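PDB 4GMV: Ras-associated and pleckstrin homology domains-containing protein 1 from Homo sapiens, which mediates localized membrane signals, is implicated in regulating lamellipodial dynamics, and targets EVL and VASP to the leading edge. Local coordinates for residues A[74-79]-A[108-113]; A[85-90]-A[112-117]. All coordinates share one frame; numbering follows the deposited sequence.

Interaction 1: residues A[74-79]-A[108-113]; sequences SLVETV and KLIFME
An antiparallel strand pair inside the Ras-associating domain sets Ser-74 against Met-112 and Val-76 against Ile-110 as hydrogen-bonded pairs. Val-76 and Ile-110 exchange both backbone bonds, with Val-76 N to Ile-110 O and Ile-110 N to Val-76 O each 2.8 Å, and their CB atoms lie 4.1 Å apart on the same face. At one end Ser-74 N reaches Met-112 O at 2.7 Å, though the N-H is bent to 137°. At the other end the backbone bond from Thr-78 N to Lys-108 O, 3.1 Å, is joined by a side chain: Thr-78 OG1 accepts from Lys-108 N at 2.9 Å. A chi1 of 62° holds that hydroxyl between the backbone N and the carbonyl carbon and sends CG2 over to Ile-110 CD1, 3.9 Å away. Lys-108 itself runs on, extended, to a salt bridge with Asp-41. In this ubiquitin-like fold strand 108-112 sits between 31-38 and 74-79. On the reverse face of the pair Leu-75 and Phe-111 meet helix 54-64, and Leu-109 lies against Phe-88 and Ile-34. Leu-75 CD2 packs against Phe-111 CB at 4.0 Å while the Phe-111 ring stacks with Trp-73. Glu-77 OE2, on this face too, accepts from Trp-101 NE1.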
loop_
_atom_site.group_PDB
_atom_site.type_symbol
_atom_site.label_atom_id
_atom_site.label_comp_id
_atom_site.label_asym_id
_atom_site.label_seq_id
_atom_site.Cartn_x
_atom_site.Cartn_y
_atom_site.Cartn_z
ATOM N N SER A 74 3.703 -8.427 5.667
ATOM C CA SER A 74 3.892 -7.076 5.151
ATOM C C SER A 74 4.968 -6.295 5.905
ATOM O O SER A 74 5.241 -6.563 7.084
ATOM C CB SER A 74 2.592 -6.289 5.301
ATOM O OG SER A 74 1.528 -6.919 4.618
ATOM N N LEU A 75 5.575 -5.331 5.210
ATOM C CA LEU A 75 6.308 -4.250 5.856
ATOM C C LEU A 75 5.420 -3.024 5.841
ATOM O O LEU A 75 4.949 -2.603 4.781
ATOM C CB LEU A 75 7.632 -3.944 5.153
ATOM C CG LEU A 75 8.807 -4.849 5.510
ATOM C CD1 LEU A 75 10.074 -4.186 5.010
ATOM C CD2 LEU A 75 8.897 -5.145 7.003
ATOM N N VAL A 76 5.194 -2.483 7.033
ATOM C CA VAL A 76 4.309 -1.355 7.275
ATOM C C VAL A 76 5.161 -0.189 7.749
ATOM O O VAL A 76 6.022 -0.347 8.609
ATOM C CB VAL A 76 3.255 -1.705 8.364
ATOM C CG1 VAL A 76 2.533 -0.459 8.877
ATOM C CG2 VAL A 76 2.251 -2.715 7.839
ATOM N N GLU A 77 4.920 0.971 7.165
ATOM C CA GLU A 77 5.568 2.209 7.556
ATOM C C GLU A 77 4.604 2.958 8.462
ATOM O O GLU A 77 3.402 2.946 8.222
ATOM C CB GLU A 77 5.843 3.040 6.300
ATOM C CG GLU A 77 6.524 4.368 6.531
ATOM C CD GLU A 77 6.759 5.140 5.237
ATOM O OE1 GLU A 77 5.776 5.647 4.655
ATOM O OE2 GLU A 77 7.923 5.254 4.801
ATOM N N THR A 78 5.111 3.599 9.505
ATOM C CA THR A 78 4.289 4.567 10.218
ATOM C C THR A 78 4.923 5.925 10.051
ATOM O O THR A 78 6.090 6.098 10.384
ATOM C CB THR A 78 4.149 4.300 11.740
ATOM O OG1 THR A 78 5.437 4.372 12.361
ATOM C CG2 THR A 78 3.488 2.958 12.028
ATOM N N VAL A 79 4.160 6.882 9.533
ATOM C CA VAL A 79 4.593 8.274 9.579
ATOM C C VAL A 79 4.101 8.852 10.910
ATOM O O VAL A 79 2.973 9.338 11.016
ATOM C CB VAL A 79 4.122 9.081 8.351
ATOM C CG1 VAL A 79 4.789 10.450 8.336
ATOM C CG2 VAL A 79 4.430 8.320 7.058
ATOM N N LYS A 108 8.337 4.079 12.274
ATOM C CA LYS A 108 8.639 2.672 12.539
ATOM C C LYS A 108 8.477 1.831 11.284
ATOM O O LYS A 108 7.756 2.191 10.351
ATOM C CB LYS A 108 7.743 2.100 13.643
ATOM C CG LYS A 108 7.897 2.738 15.015
ATOM C CD LYS A 108 7.054 1.993 16.046
ATOM C CE LYS A 108 6.819 2.833 17.292
ATOM N NZ LYS A 108 6.295 2.023 18.430
ATOM N N LEU A 109 9.151 0.693 11.270
ATOM C CA LEU A 109 8.987 -0.259 10.193
ATOM C C LEU A 109 8.511 -1.544 10.840
ATOM O O LEU A 109 9.271 -2.208 11.541
ATOM C CB LEU A 109 10.311 -0.437 9.457
ATOM C CG LEU A 109 10.397 -1.055 8.071
ATOM C CD1 LEU A 109 9.575 -0.290 7.033
ATOM C CD2 LEU A 109 11.863 -1.068 7.679
ATOM N N ILE A 110 7.231 -1.860 10.640
ATOM C CA ILE A 110 6.606 -3.017 11.280
ATOM C C ILE A 110 6.502 -4.223 10.334
ATOM O O ILE A 110 6.016 -4.114 9.214
ATOM C CB ILE A 110 5.220 -2.664 11.880
ATOM C CG1 ILE A 110 5.314 -1.404 12.757
ATOM C CG2 ILE A 110 4.691 -3.835 12.702
ATOM C CD1 ILE A 110 3.990 -0.732 13.048
ATOM N N PHE A 111 6.998 -5.363 10.804
ATOM C CA PHE A 111 6.862 -6.638 10.109
ATOM C C PHE A 111 5.711 -7.388 10.763
ATOM O O PHE A 111 5.791 -7.764 11.931
ATOM C CB PHE A 111 8.166 -7.443 10.193
ATOM C CG PHE A 111 8.056 -8.851 9.678
ATOM C CD1 PHE A 111 7.632 -9.106 8.386
ATOM C CD2 PHE A 111 8.398 -9.926 10.493
ATOM C CE1 PHE A 111 7.533 -10.404 7.917
ATOM C CE2 PHE A 111 8.305 -11.229 10.032
ATOM C CZ PHE A 111 7.870 -11.468 8.737
ATOM N N MET A 112 4.625 -7.552 10.011
ATOM C CA MET A 112 3.434 -8.231 10.508
ATOM C C MET A 112 2.492 -8.676 9.385
ATOM O O MET A 112 2.683 -8.329 8.200
ATOM C CB MET A 112 2.696 -7.373 11.564
ATOM C CG MET A 112 2.026 -6.101 11.042
ATOM S SD MET A 112 1.239 -5.069 12.316
ATOM C CE MET A 112 -0.045 -6.151 12.960
ATOM N N GLU A 113 1.517 -9.488 9.791
ATOM C CA GLU A 113 0.377 -9.951 8.998
ATOM C C GLU A 113 -0.591 -8.796 8.835
ATOM O O GLU A 113 -0.613 -7.878 9.641
ATOM C CB GLU A 113 -0.362 -11.080 9.747
ATOM C CG GLU A 113 0.487 -12.284 10.108
ATOM C CD GLU A 113 -0.295 -13.583 10.083
ATOM O OE1 GLU A 113 -0.591 -14.148 11.178
ATOM O OE2 GLU A 113 -0.614 -14.036 8.967
#

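Interaction 2: residues A[85-90]-A[112-117]; sequences ERIFED and MERIEK
Lys-117 and Asp-90 form the short salt bridge of this contact, NZ to OD1 at 2.6 Å, where residues 85-90 meet the first turn of helix 115-122. OD1 takes the ammonium on its syn side, facing the other oxygen. NZ has two further partners, a water at 2.7 Å and the backbone O of Trp-73; that water in turn donates to Phe-88 O at 2.9 Å, so the Phe-88 carbonyl is bonded as well. Asp-90 OD2 is held by Tyr-118 OH. Lys-117 runs past Ile-87 and lays its CD 3.5 Å from Ile-87 CG2, a course set by chi1 of -173°, which carries CG opposite the backbone N.

The other branch of Ile-87 covers Arg-114: CG1 stands over the centre of one guanidinium face, and CD1 lies 3.4 Å from Arg-114 NE. Glu-116 OE1 accepts from that NE at 2.9 Å, nearly in the guanidinium plane, and takes a weak second bond from NH2. Glu-85 reaches Arg-114 by a long salt bridge, OE2 to NH1 at 3.7 Å, with the carboxylate turned 64° from the guanidinium. Two carboxylates thus probably offset the guanidinium charge, Glu-116 at bonding distance and Glu-85 at long range, and Ile-87 separates this network from the buried Lys-117 pair, whose ammonium is met by a carboxylate, a carbonyl and water.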
loop_
_atom_site.group_PDB
_atom_site.type_symbol
_atom_site.label_atom_id
_atom_site.label_comp_id
_atom_site.label_asym_id
_atom_site.label_seq_id
_atom_site.Cartn_x
_atom_site.Cartn_y
_atom_site.Cartn_z
ATOM N N GLU A 85 -0.270 5.474 8.288
ATOM C CA GLU A 85 0.555 4.358 7.851
ATOM C C GLU A 85 0.179 3.907 6.458
ATOM O O GLU A 85 -0.974 4.068 6.032
ATOM C CB GLU A 85 0.484 3.170 8.816
ATOM C CG GLU A 85 -0.738 3.099 9.712
ATOM C CD GLU A 85 -1.294 1.701 9.824
ATOM O OE1 GLU A 85 -1.284 1.134 10.947
ATOM O OE2 GLU A 85 -1.770 1.180 8.787
ATOM N N ARG A 86 1.167 3.379 5.735
ATOM C CA ARG A 86 0.878 2.591 4.556
ATOM C C ARG A 86 1.712 1.329 4.531
ATOM O O ARG A 86 2.902 1.322 4.887
ATOM C CB ARG A 86 1.025 3.393 3.264
ATOM C CG ARG A 86 2.423 3.498 2.718
ATOM C CD ARG A 86 2.353 4.012 1.305
ATOM N NE ARG A 86 3.697 4.072 0.736
ATOM C CZ ARG A 86 4.132 3.227 -0.181
ATOM N NH1 ARG A 86 3.312 2.298 -0.663
ATOM N NH2 ARG A 86 5.376 3.335 -0.640
ATOM N N ILE A 87 1.035 0.252 4.153
ATOM C CA ILE A 87 1.614 -1.068 3.982
ATOM C C ILE A 87 2.324 -1.007 2.630
ATOM O O ILE A 87 1.654 -0.879 1.630
ATOM C CB ILE A 87 0.489 -2.125 3.904
ATOM C CG1 ILE A 87 -0.242 -2.240 5.245
ATOM C CG2 ILE A 87 1.034 -3.456 3.427
ATOM C CD1 ILE A 87 -1.604 -2.920 5.181
ATOM N N PHE A 88 3.653 -1.111 2.615
ATOM C CA PHE A 88 4.439 -1.123 1.372
ATOM C C PHE A 88 3.944 -2.170 0.384
ATOM O O PHE A 88 3.590 -3.300 0.777
ATOM C CB PHE A 88 5.921 -1.428 1.643
ATOM C CG PHE A 88 6.682 -0.299 2.273
ATOM C CD1 PHE A 88 6.914 0.885 1.574
ATOM C CD2 PHE A 88 7.194 -0.427 3.559
ATOM C CE1 PHE A 88 7.616 1.926 2.155
ATOM C CE2 PHE A 88 7.897 0.613 4.143
ATOM C CZ PHE A 88 8.104 1.789 3.446
ATOM N N GLU A 89 3.920 -1.785 -0.893
ATOM C CA GLU A 89 3.726 -2.734 -1.975
ATOM C C GLU A 89 5.013 -3.557 -2.035
ATOM O O GLU A 89 6.075 -3.078 -1.624
ATOM C CB GLU A 89 3.431 -2.014 -3.318
ATOM C CG GLU A 89 2.169 -1.126 -3.349
ATOM C CD GLU A 89 0.964 -1.727 -2.602
ATOM O OE1 GLU A 89 0.792 -2.968 -2.640
ATOM O OE2 GLU A 89 0.157 -0.964 -2.003
ATOM N N ASP A 90 4.928 -4.793 -2.521
ATOM C CA ASP A 90 6.087 -5.689 -2.525
ATOM C C ASP A 90 7.173 -5.430 -3.591
ATOM O O ASP A 90 8.311 -5.876 -3.428
ATOM C CB ASP A 90 5.615 -7.134 -2.568
ATOM C CG ASP A 90 4.855 -7.537 -1.292
ATOM O OD1 ASP A 90 5.048 -6.876 -0.239
ATOM O OD2 ASP A 90 4.044 -8.486 -1.368
ATOM N N MET A 112 4.625 -7.552 10.011
ATOM C CA MET A 112 3.434 -8.231 10.508
ATOM C C MET A 112 2.492 -8.676 9.385
ATOM O O MET A 112 2.683 -8.329 8.200
ATOM C CB MET A 112 2.696 -7.373 11.564
ATOM C CG MET A 112 2.026 -6.101 11.042
ATOM S SD MET A 112 1.239 -5.069 12.316
ATOM C CE MET A 112 -0.045 -6.151 12.960
ATOM N N GLU A 113 1.517 -9.488 9.791
ATOM C CA GLU A 113 0.377 -9.951 8.998
ATOM C C GLU A 113 -0.591 -8.796 8.835
ATOM O O GLU A 113 -0.613 -7.878 9.641
ATOM C CB GLU A 113 -0.362 -11.080 9.747
ATOM C CG GLU A 113 0.487 -12.284 10.108
ATOM C CD GLU A 113 -0.295 -13.583 10.083
ATOM O OE1 GLU A 113 -0.591 -14.148 11.178
ATOM O OE2 GLU A 113 -0.614 -14.036 8.967
ATOM N N ARG A 114 -1.423 -8.866 7.810
ATOM C CA ARG A 114 -2.223 -7.718 7.375
ATOM C C ARG A 114 -3.237 -8.153 6.328
ATOM O O ARG A 114 -2.959 -8.077 5.119
ATOM C CB ARG A 114 -1.342 -6.627 6.724
ATOM C CG ARG A 114 -0.216 -6.017 7.556
ATOM C CD ARG A 114 -0.674 -5.034 8.621
ATOM N NE ARG A 114 -1.867 -4.272 8.259
ATOM C CZ ARG A 114 -2.142 -3.048 8.718
ATOM N NH1 ARG A 114 -1.299 -2.432 9.543
ATOM N NH2 ARG A 114 -3.257 -2.433 8.348
ATOM N N ILE A 115 -4.414 -8.579 6.786
ATOM C CA ILE A 115 -5.556 -8.840 5.896
ATOM C C ILE A 115 -5.585 -7.906 4.653
ATOM O O ILE A 115 -5.879 -8.347 3.545
ATOM C CB ILE A 115 -6.889 -8.625 6.641
ATOM C CG1 ILE A 115 -6.881 -9.283 8.039
ATOM C CG2 ILE A 115 -8.064 -9.082 5.781
ATOM C CD1 ILE A 115 -7.171 -10.773 8.064
ATOM N N GLU A 116 -5.284 -6.626 4.856
ATOM C CA GLU A 116 -5.631 -5.605 3.866
ATOM C C GLU A 116 -4.854 -5.682 2.558
ATOM O O GLU A 116 -5.417 -5.419 1.511
ATOM C CB GLU A 116 -5.483 -4.189 4.426
ATOM C CG GLU A 116 -6.325 -3.882 5.634
ATOM C CD GLU A 116 -5.467 -3.700 6.868
ATOM O OE1 GLU A 116 -4.444 -4.426 7.018
ATOM O OE2 GLU A 116 -5.815 -2.814 7.682
ATOM N N LYS A 117 -3.574 -6.029 2.627
ATOM C CA LYS A 117 -2.688 -5.965 1.451
ATOM C C LYS A 117 -3.200 -6.819 0.293
ATOM O O LYS A 117 -3.115 -6.405 -0.846
ATOM C CB LYS A 117 -1.250 -6.356 1.846
ATOM C CG LYS A 117 -0.186 -6.182 0.765
ATOM C CD LYS A 117 1.232 -6.254 1.346
ATOM C CE LYS A 117 1.816 -7.655 1.328
ATOM N NZ LYS A 117 3.287 -7.684 1.542
HETATM O O HOH W 1 4.260 -5.469 2.629
#

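Overall arrangement
From the N terminus, strand 74-79 turns back into strand 84-87, and the chain then passes through helix 94-98 before returning as strand 108-112. Interaction 1 closes that excursion by setting 108-113 against 74-79. Interaction 2 starts later and ends later, joining 85-90 to 112-117, so the two loops cross rather than nest. They share Met-112 and Glu-113, where strand 108-112 gives way to helix 115-122. Strand 74-79 lies between the other two strands, with Leu-75 O to Phe-88 N at 2.9 Å, and Ser-74 OG packs against Lys-117 CD. Together they tie three neighbouring strands of the Ras-associating fold to helix 115-122.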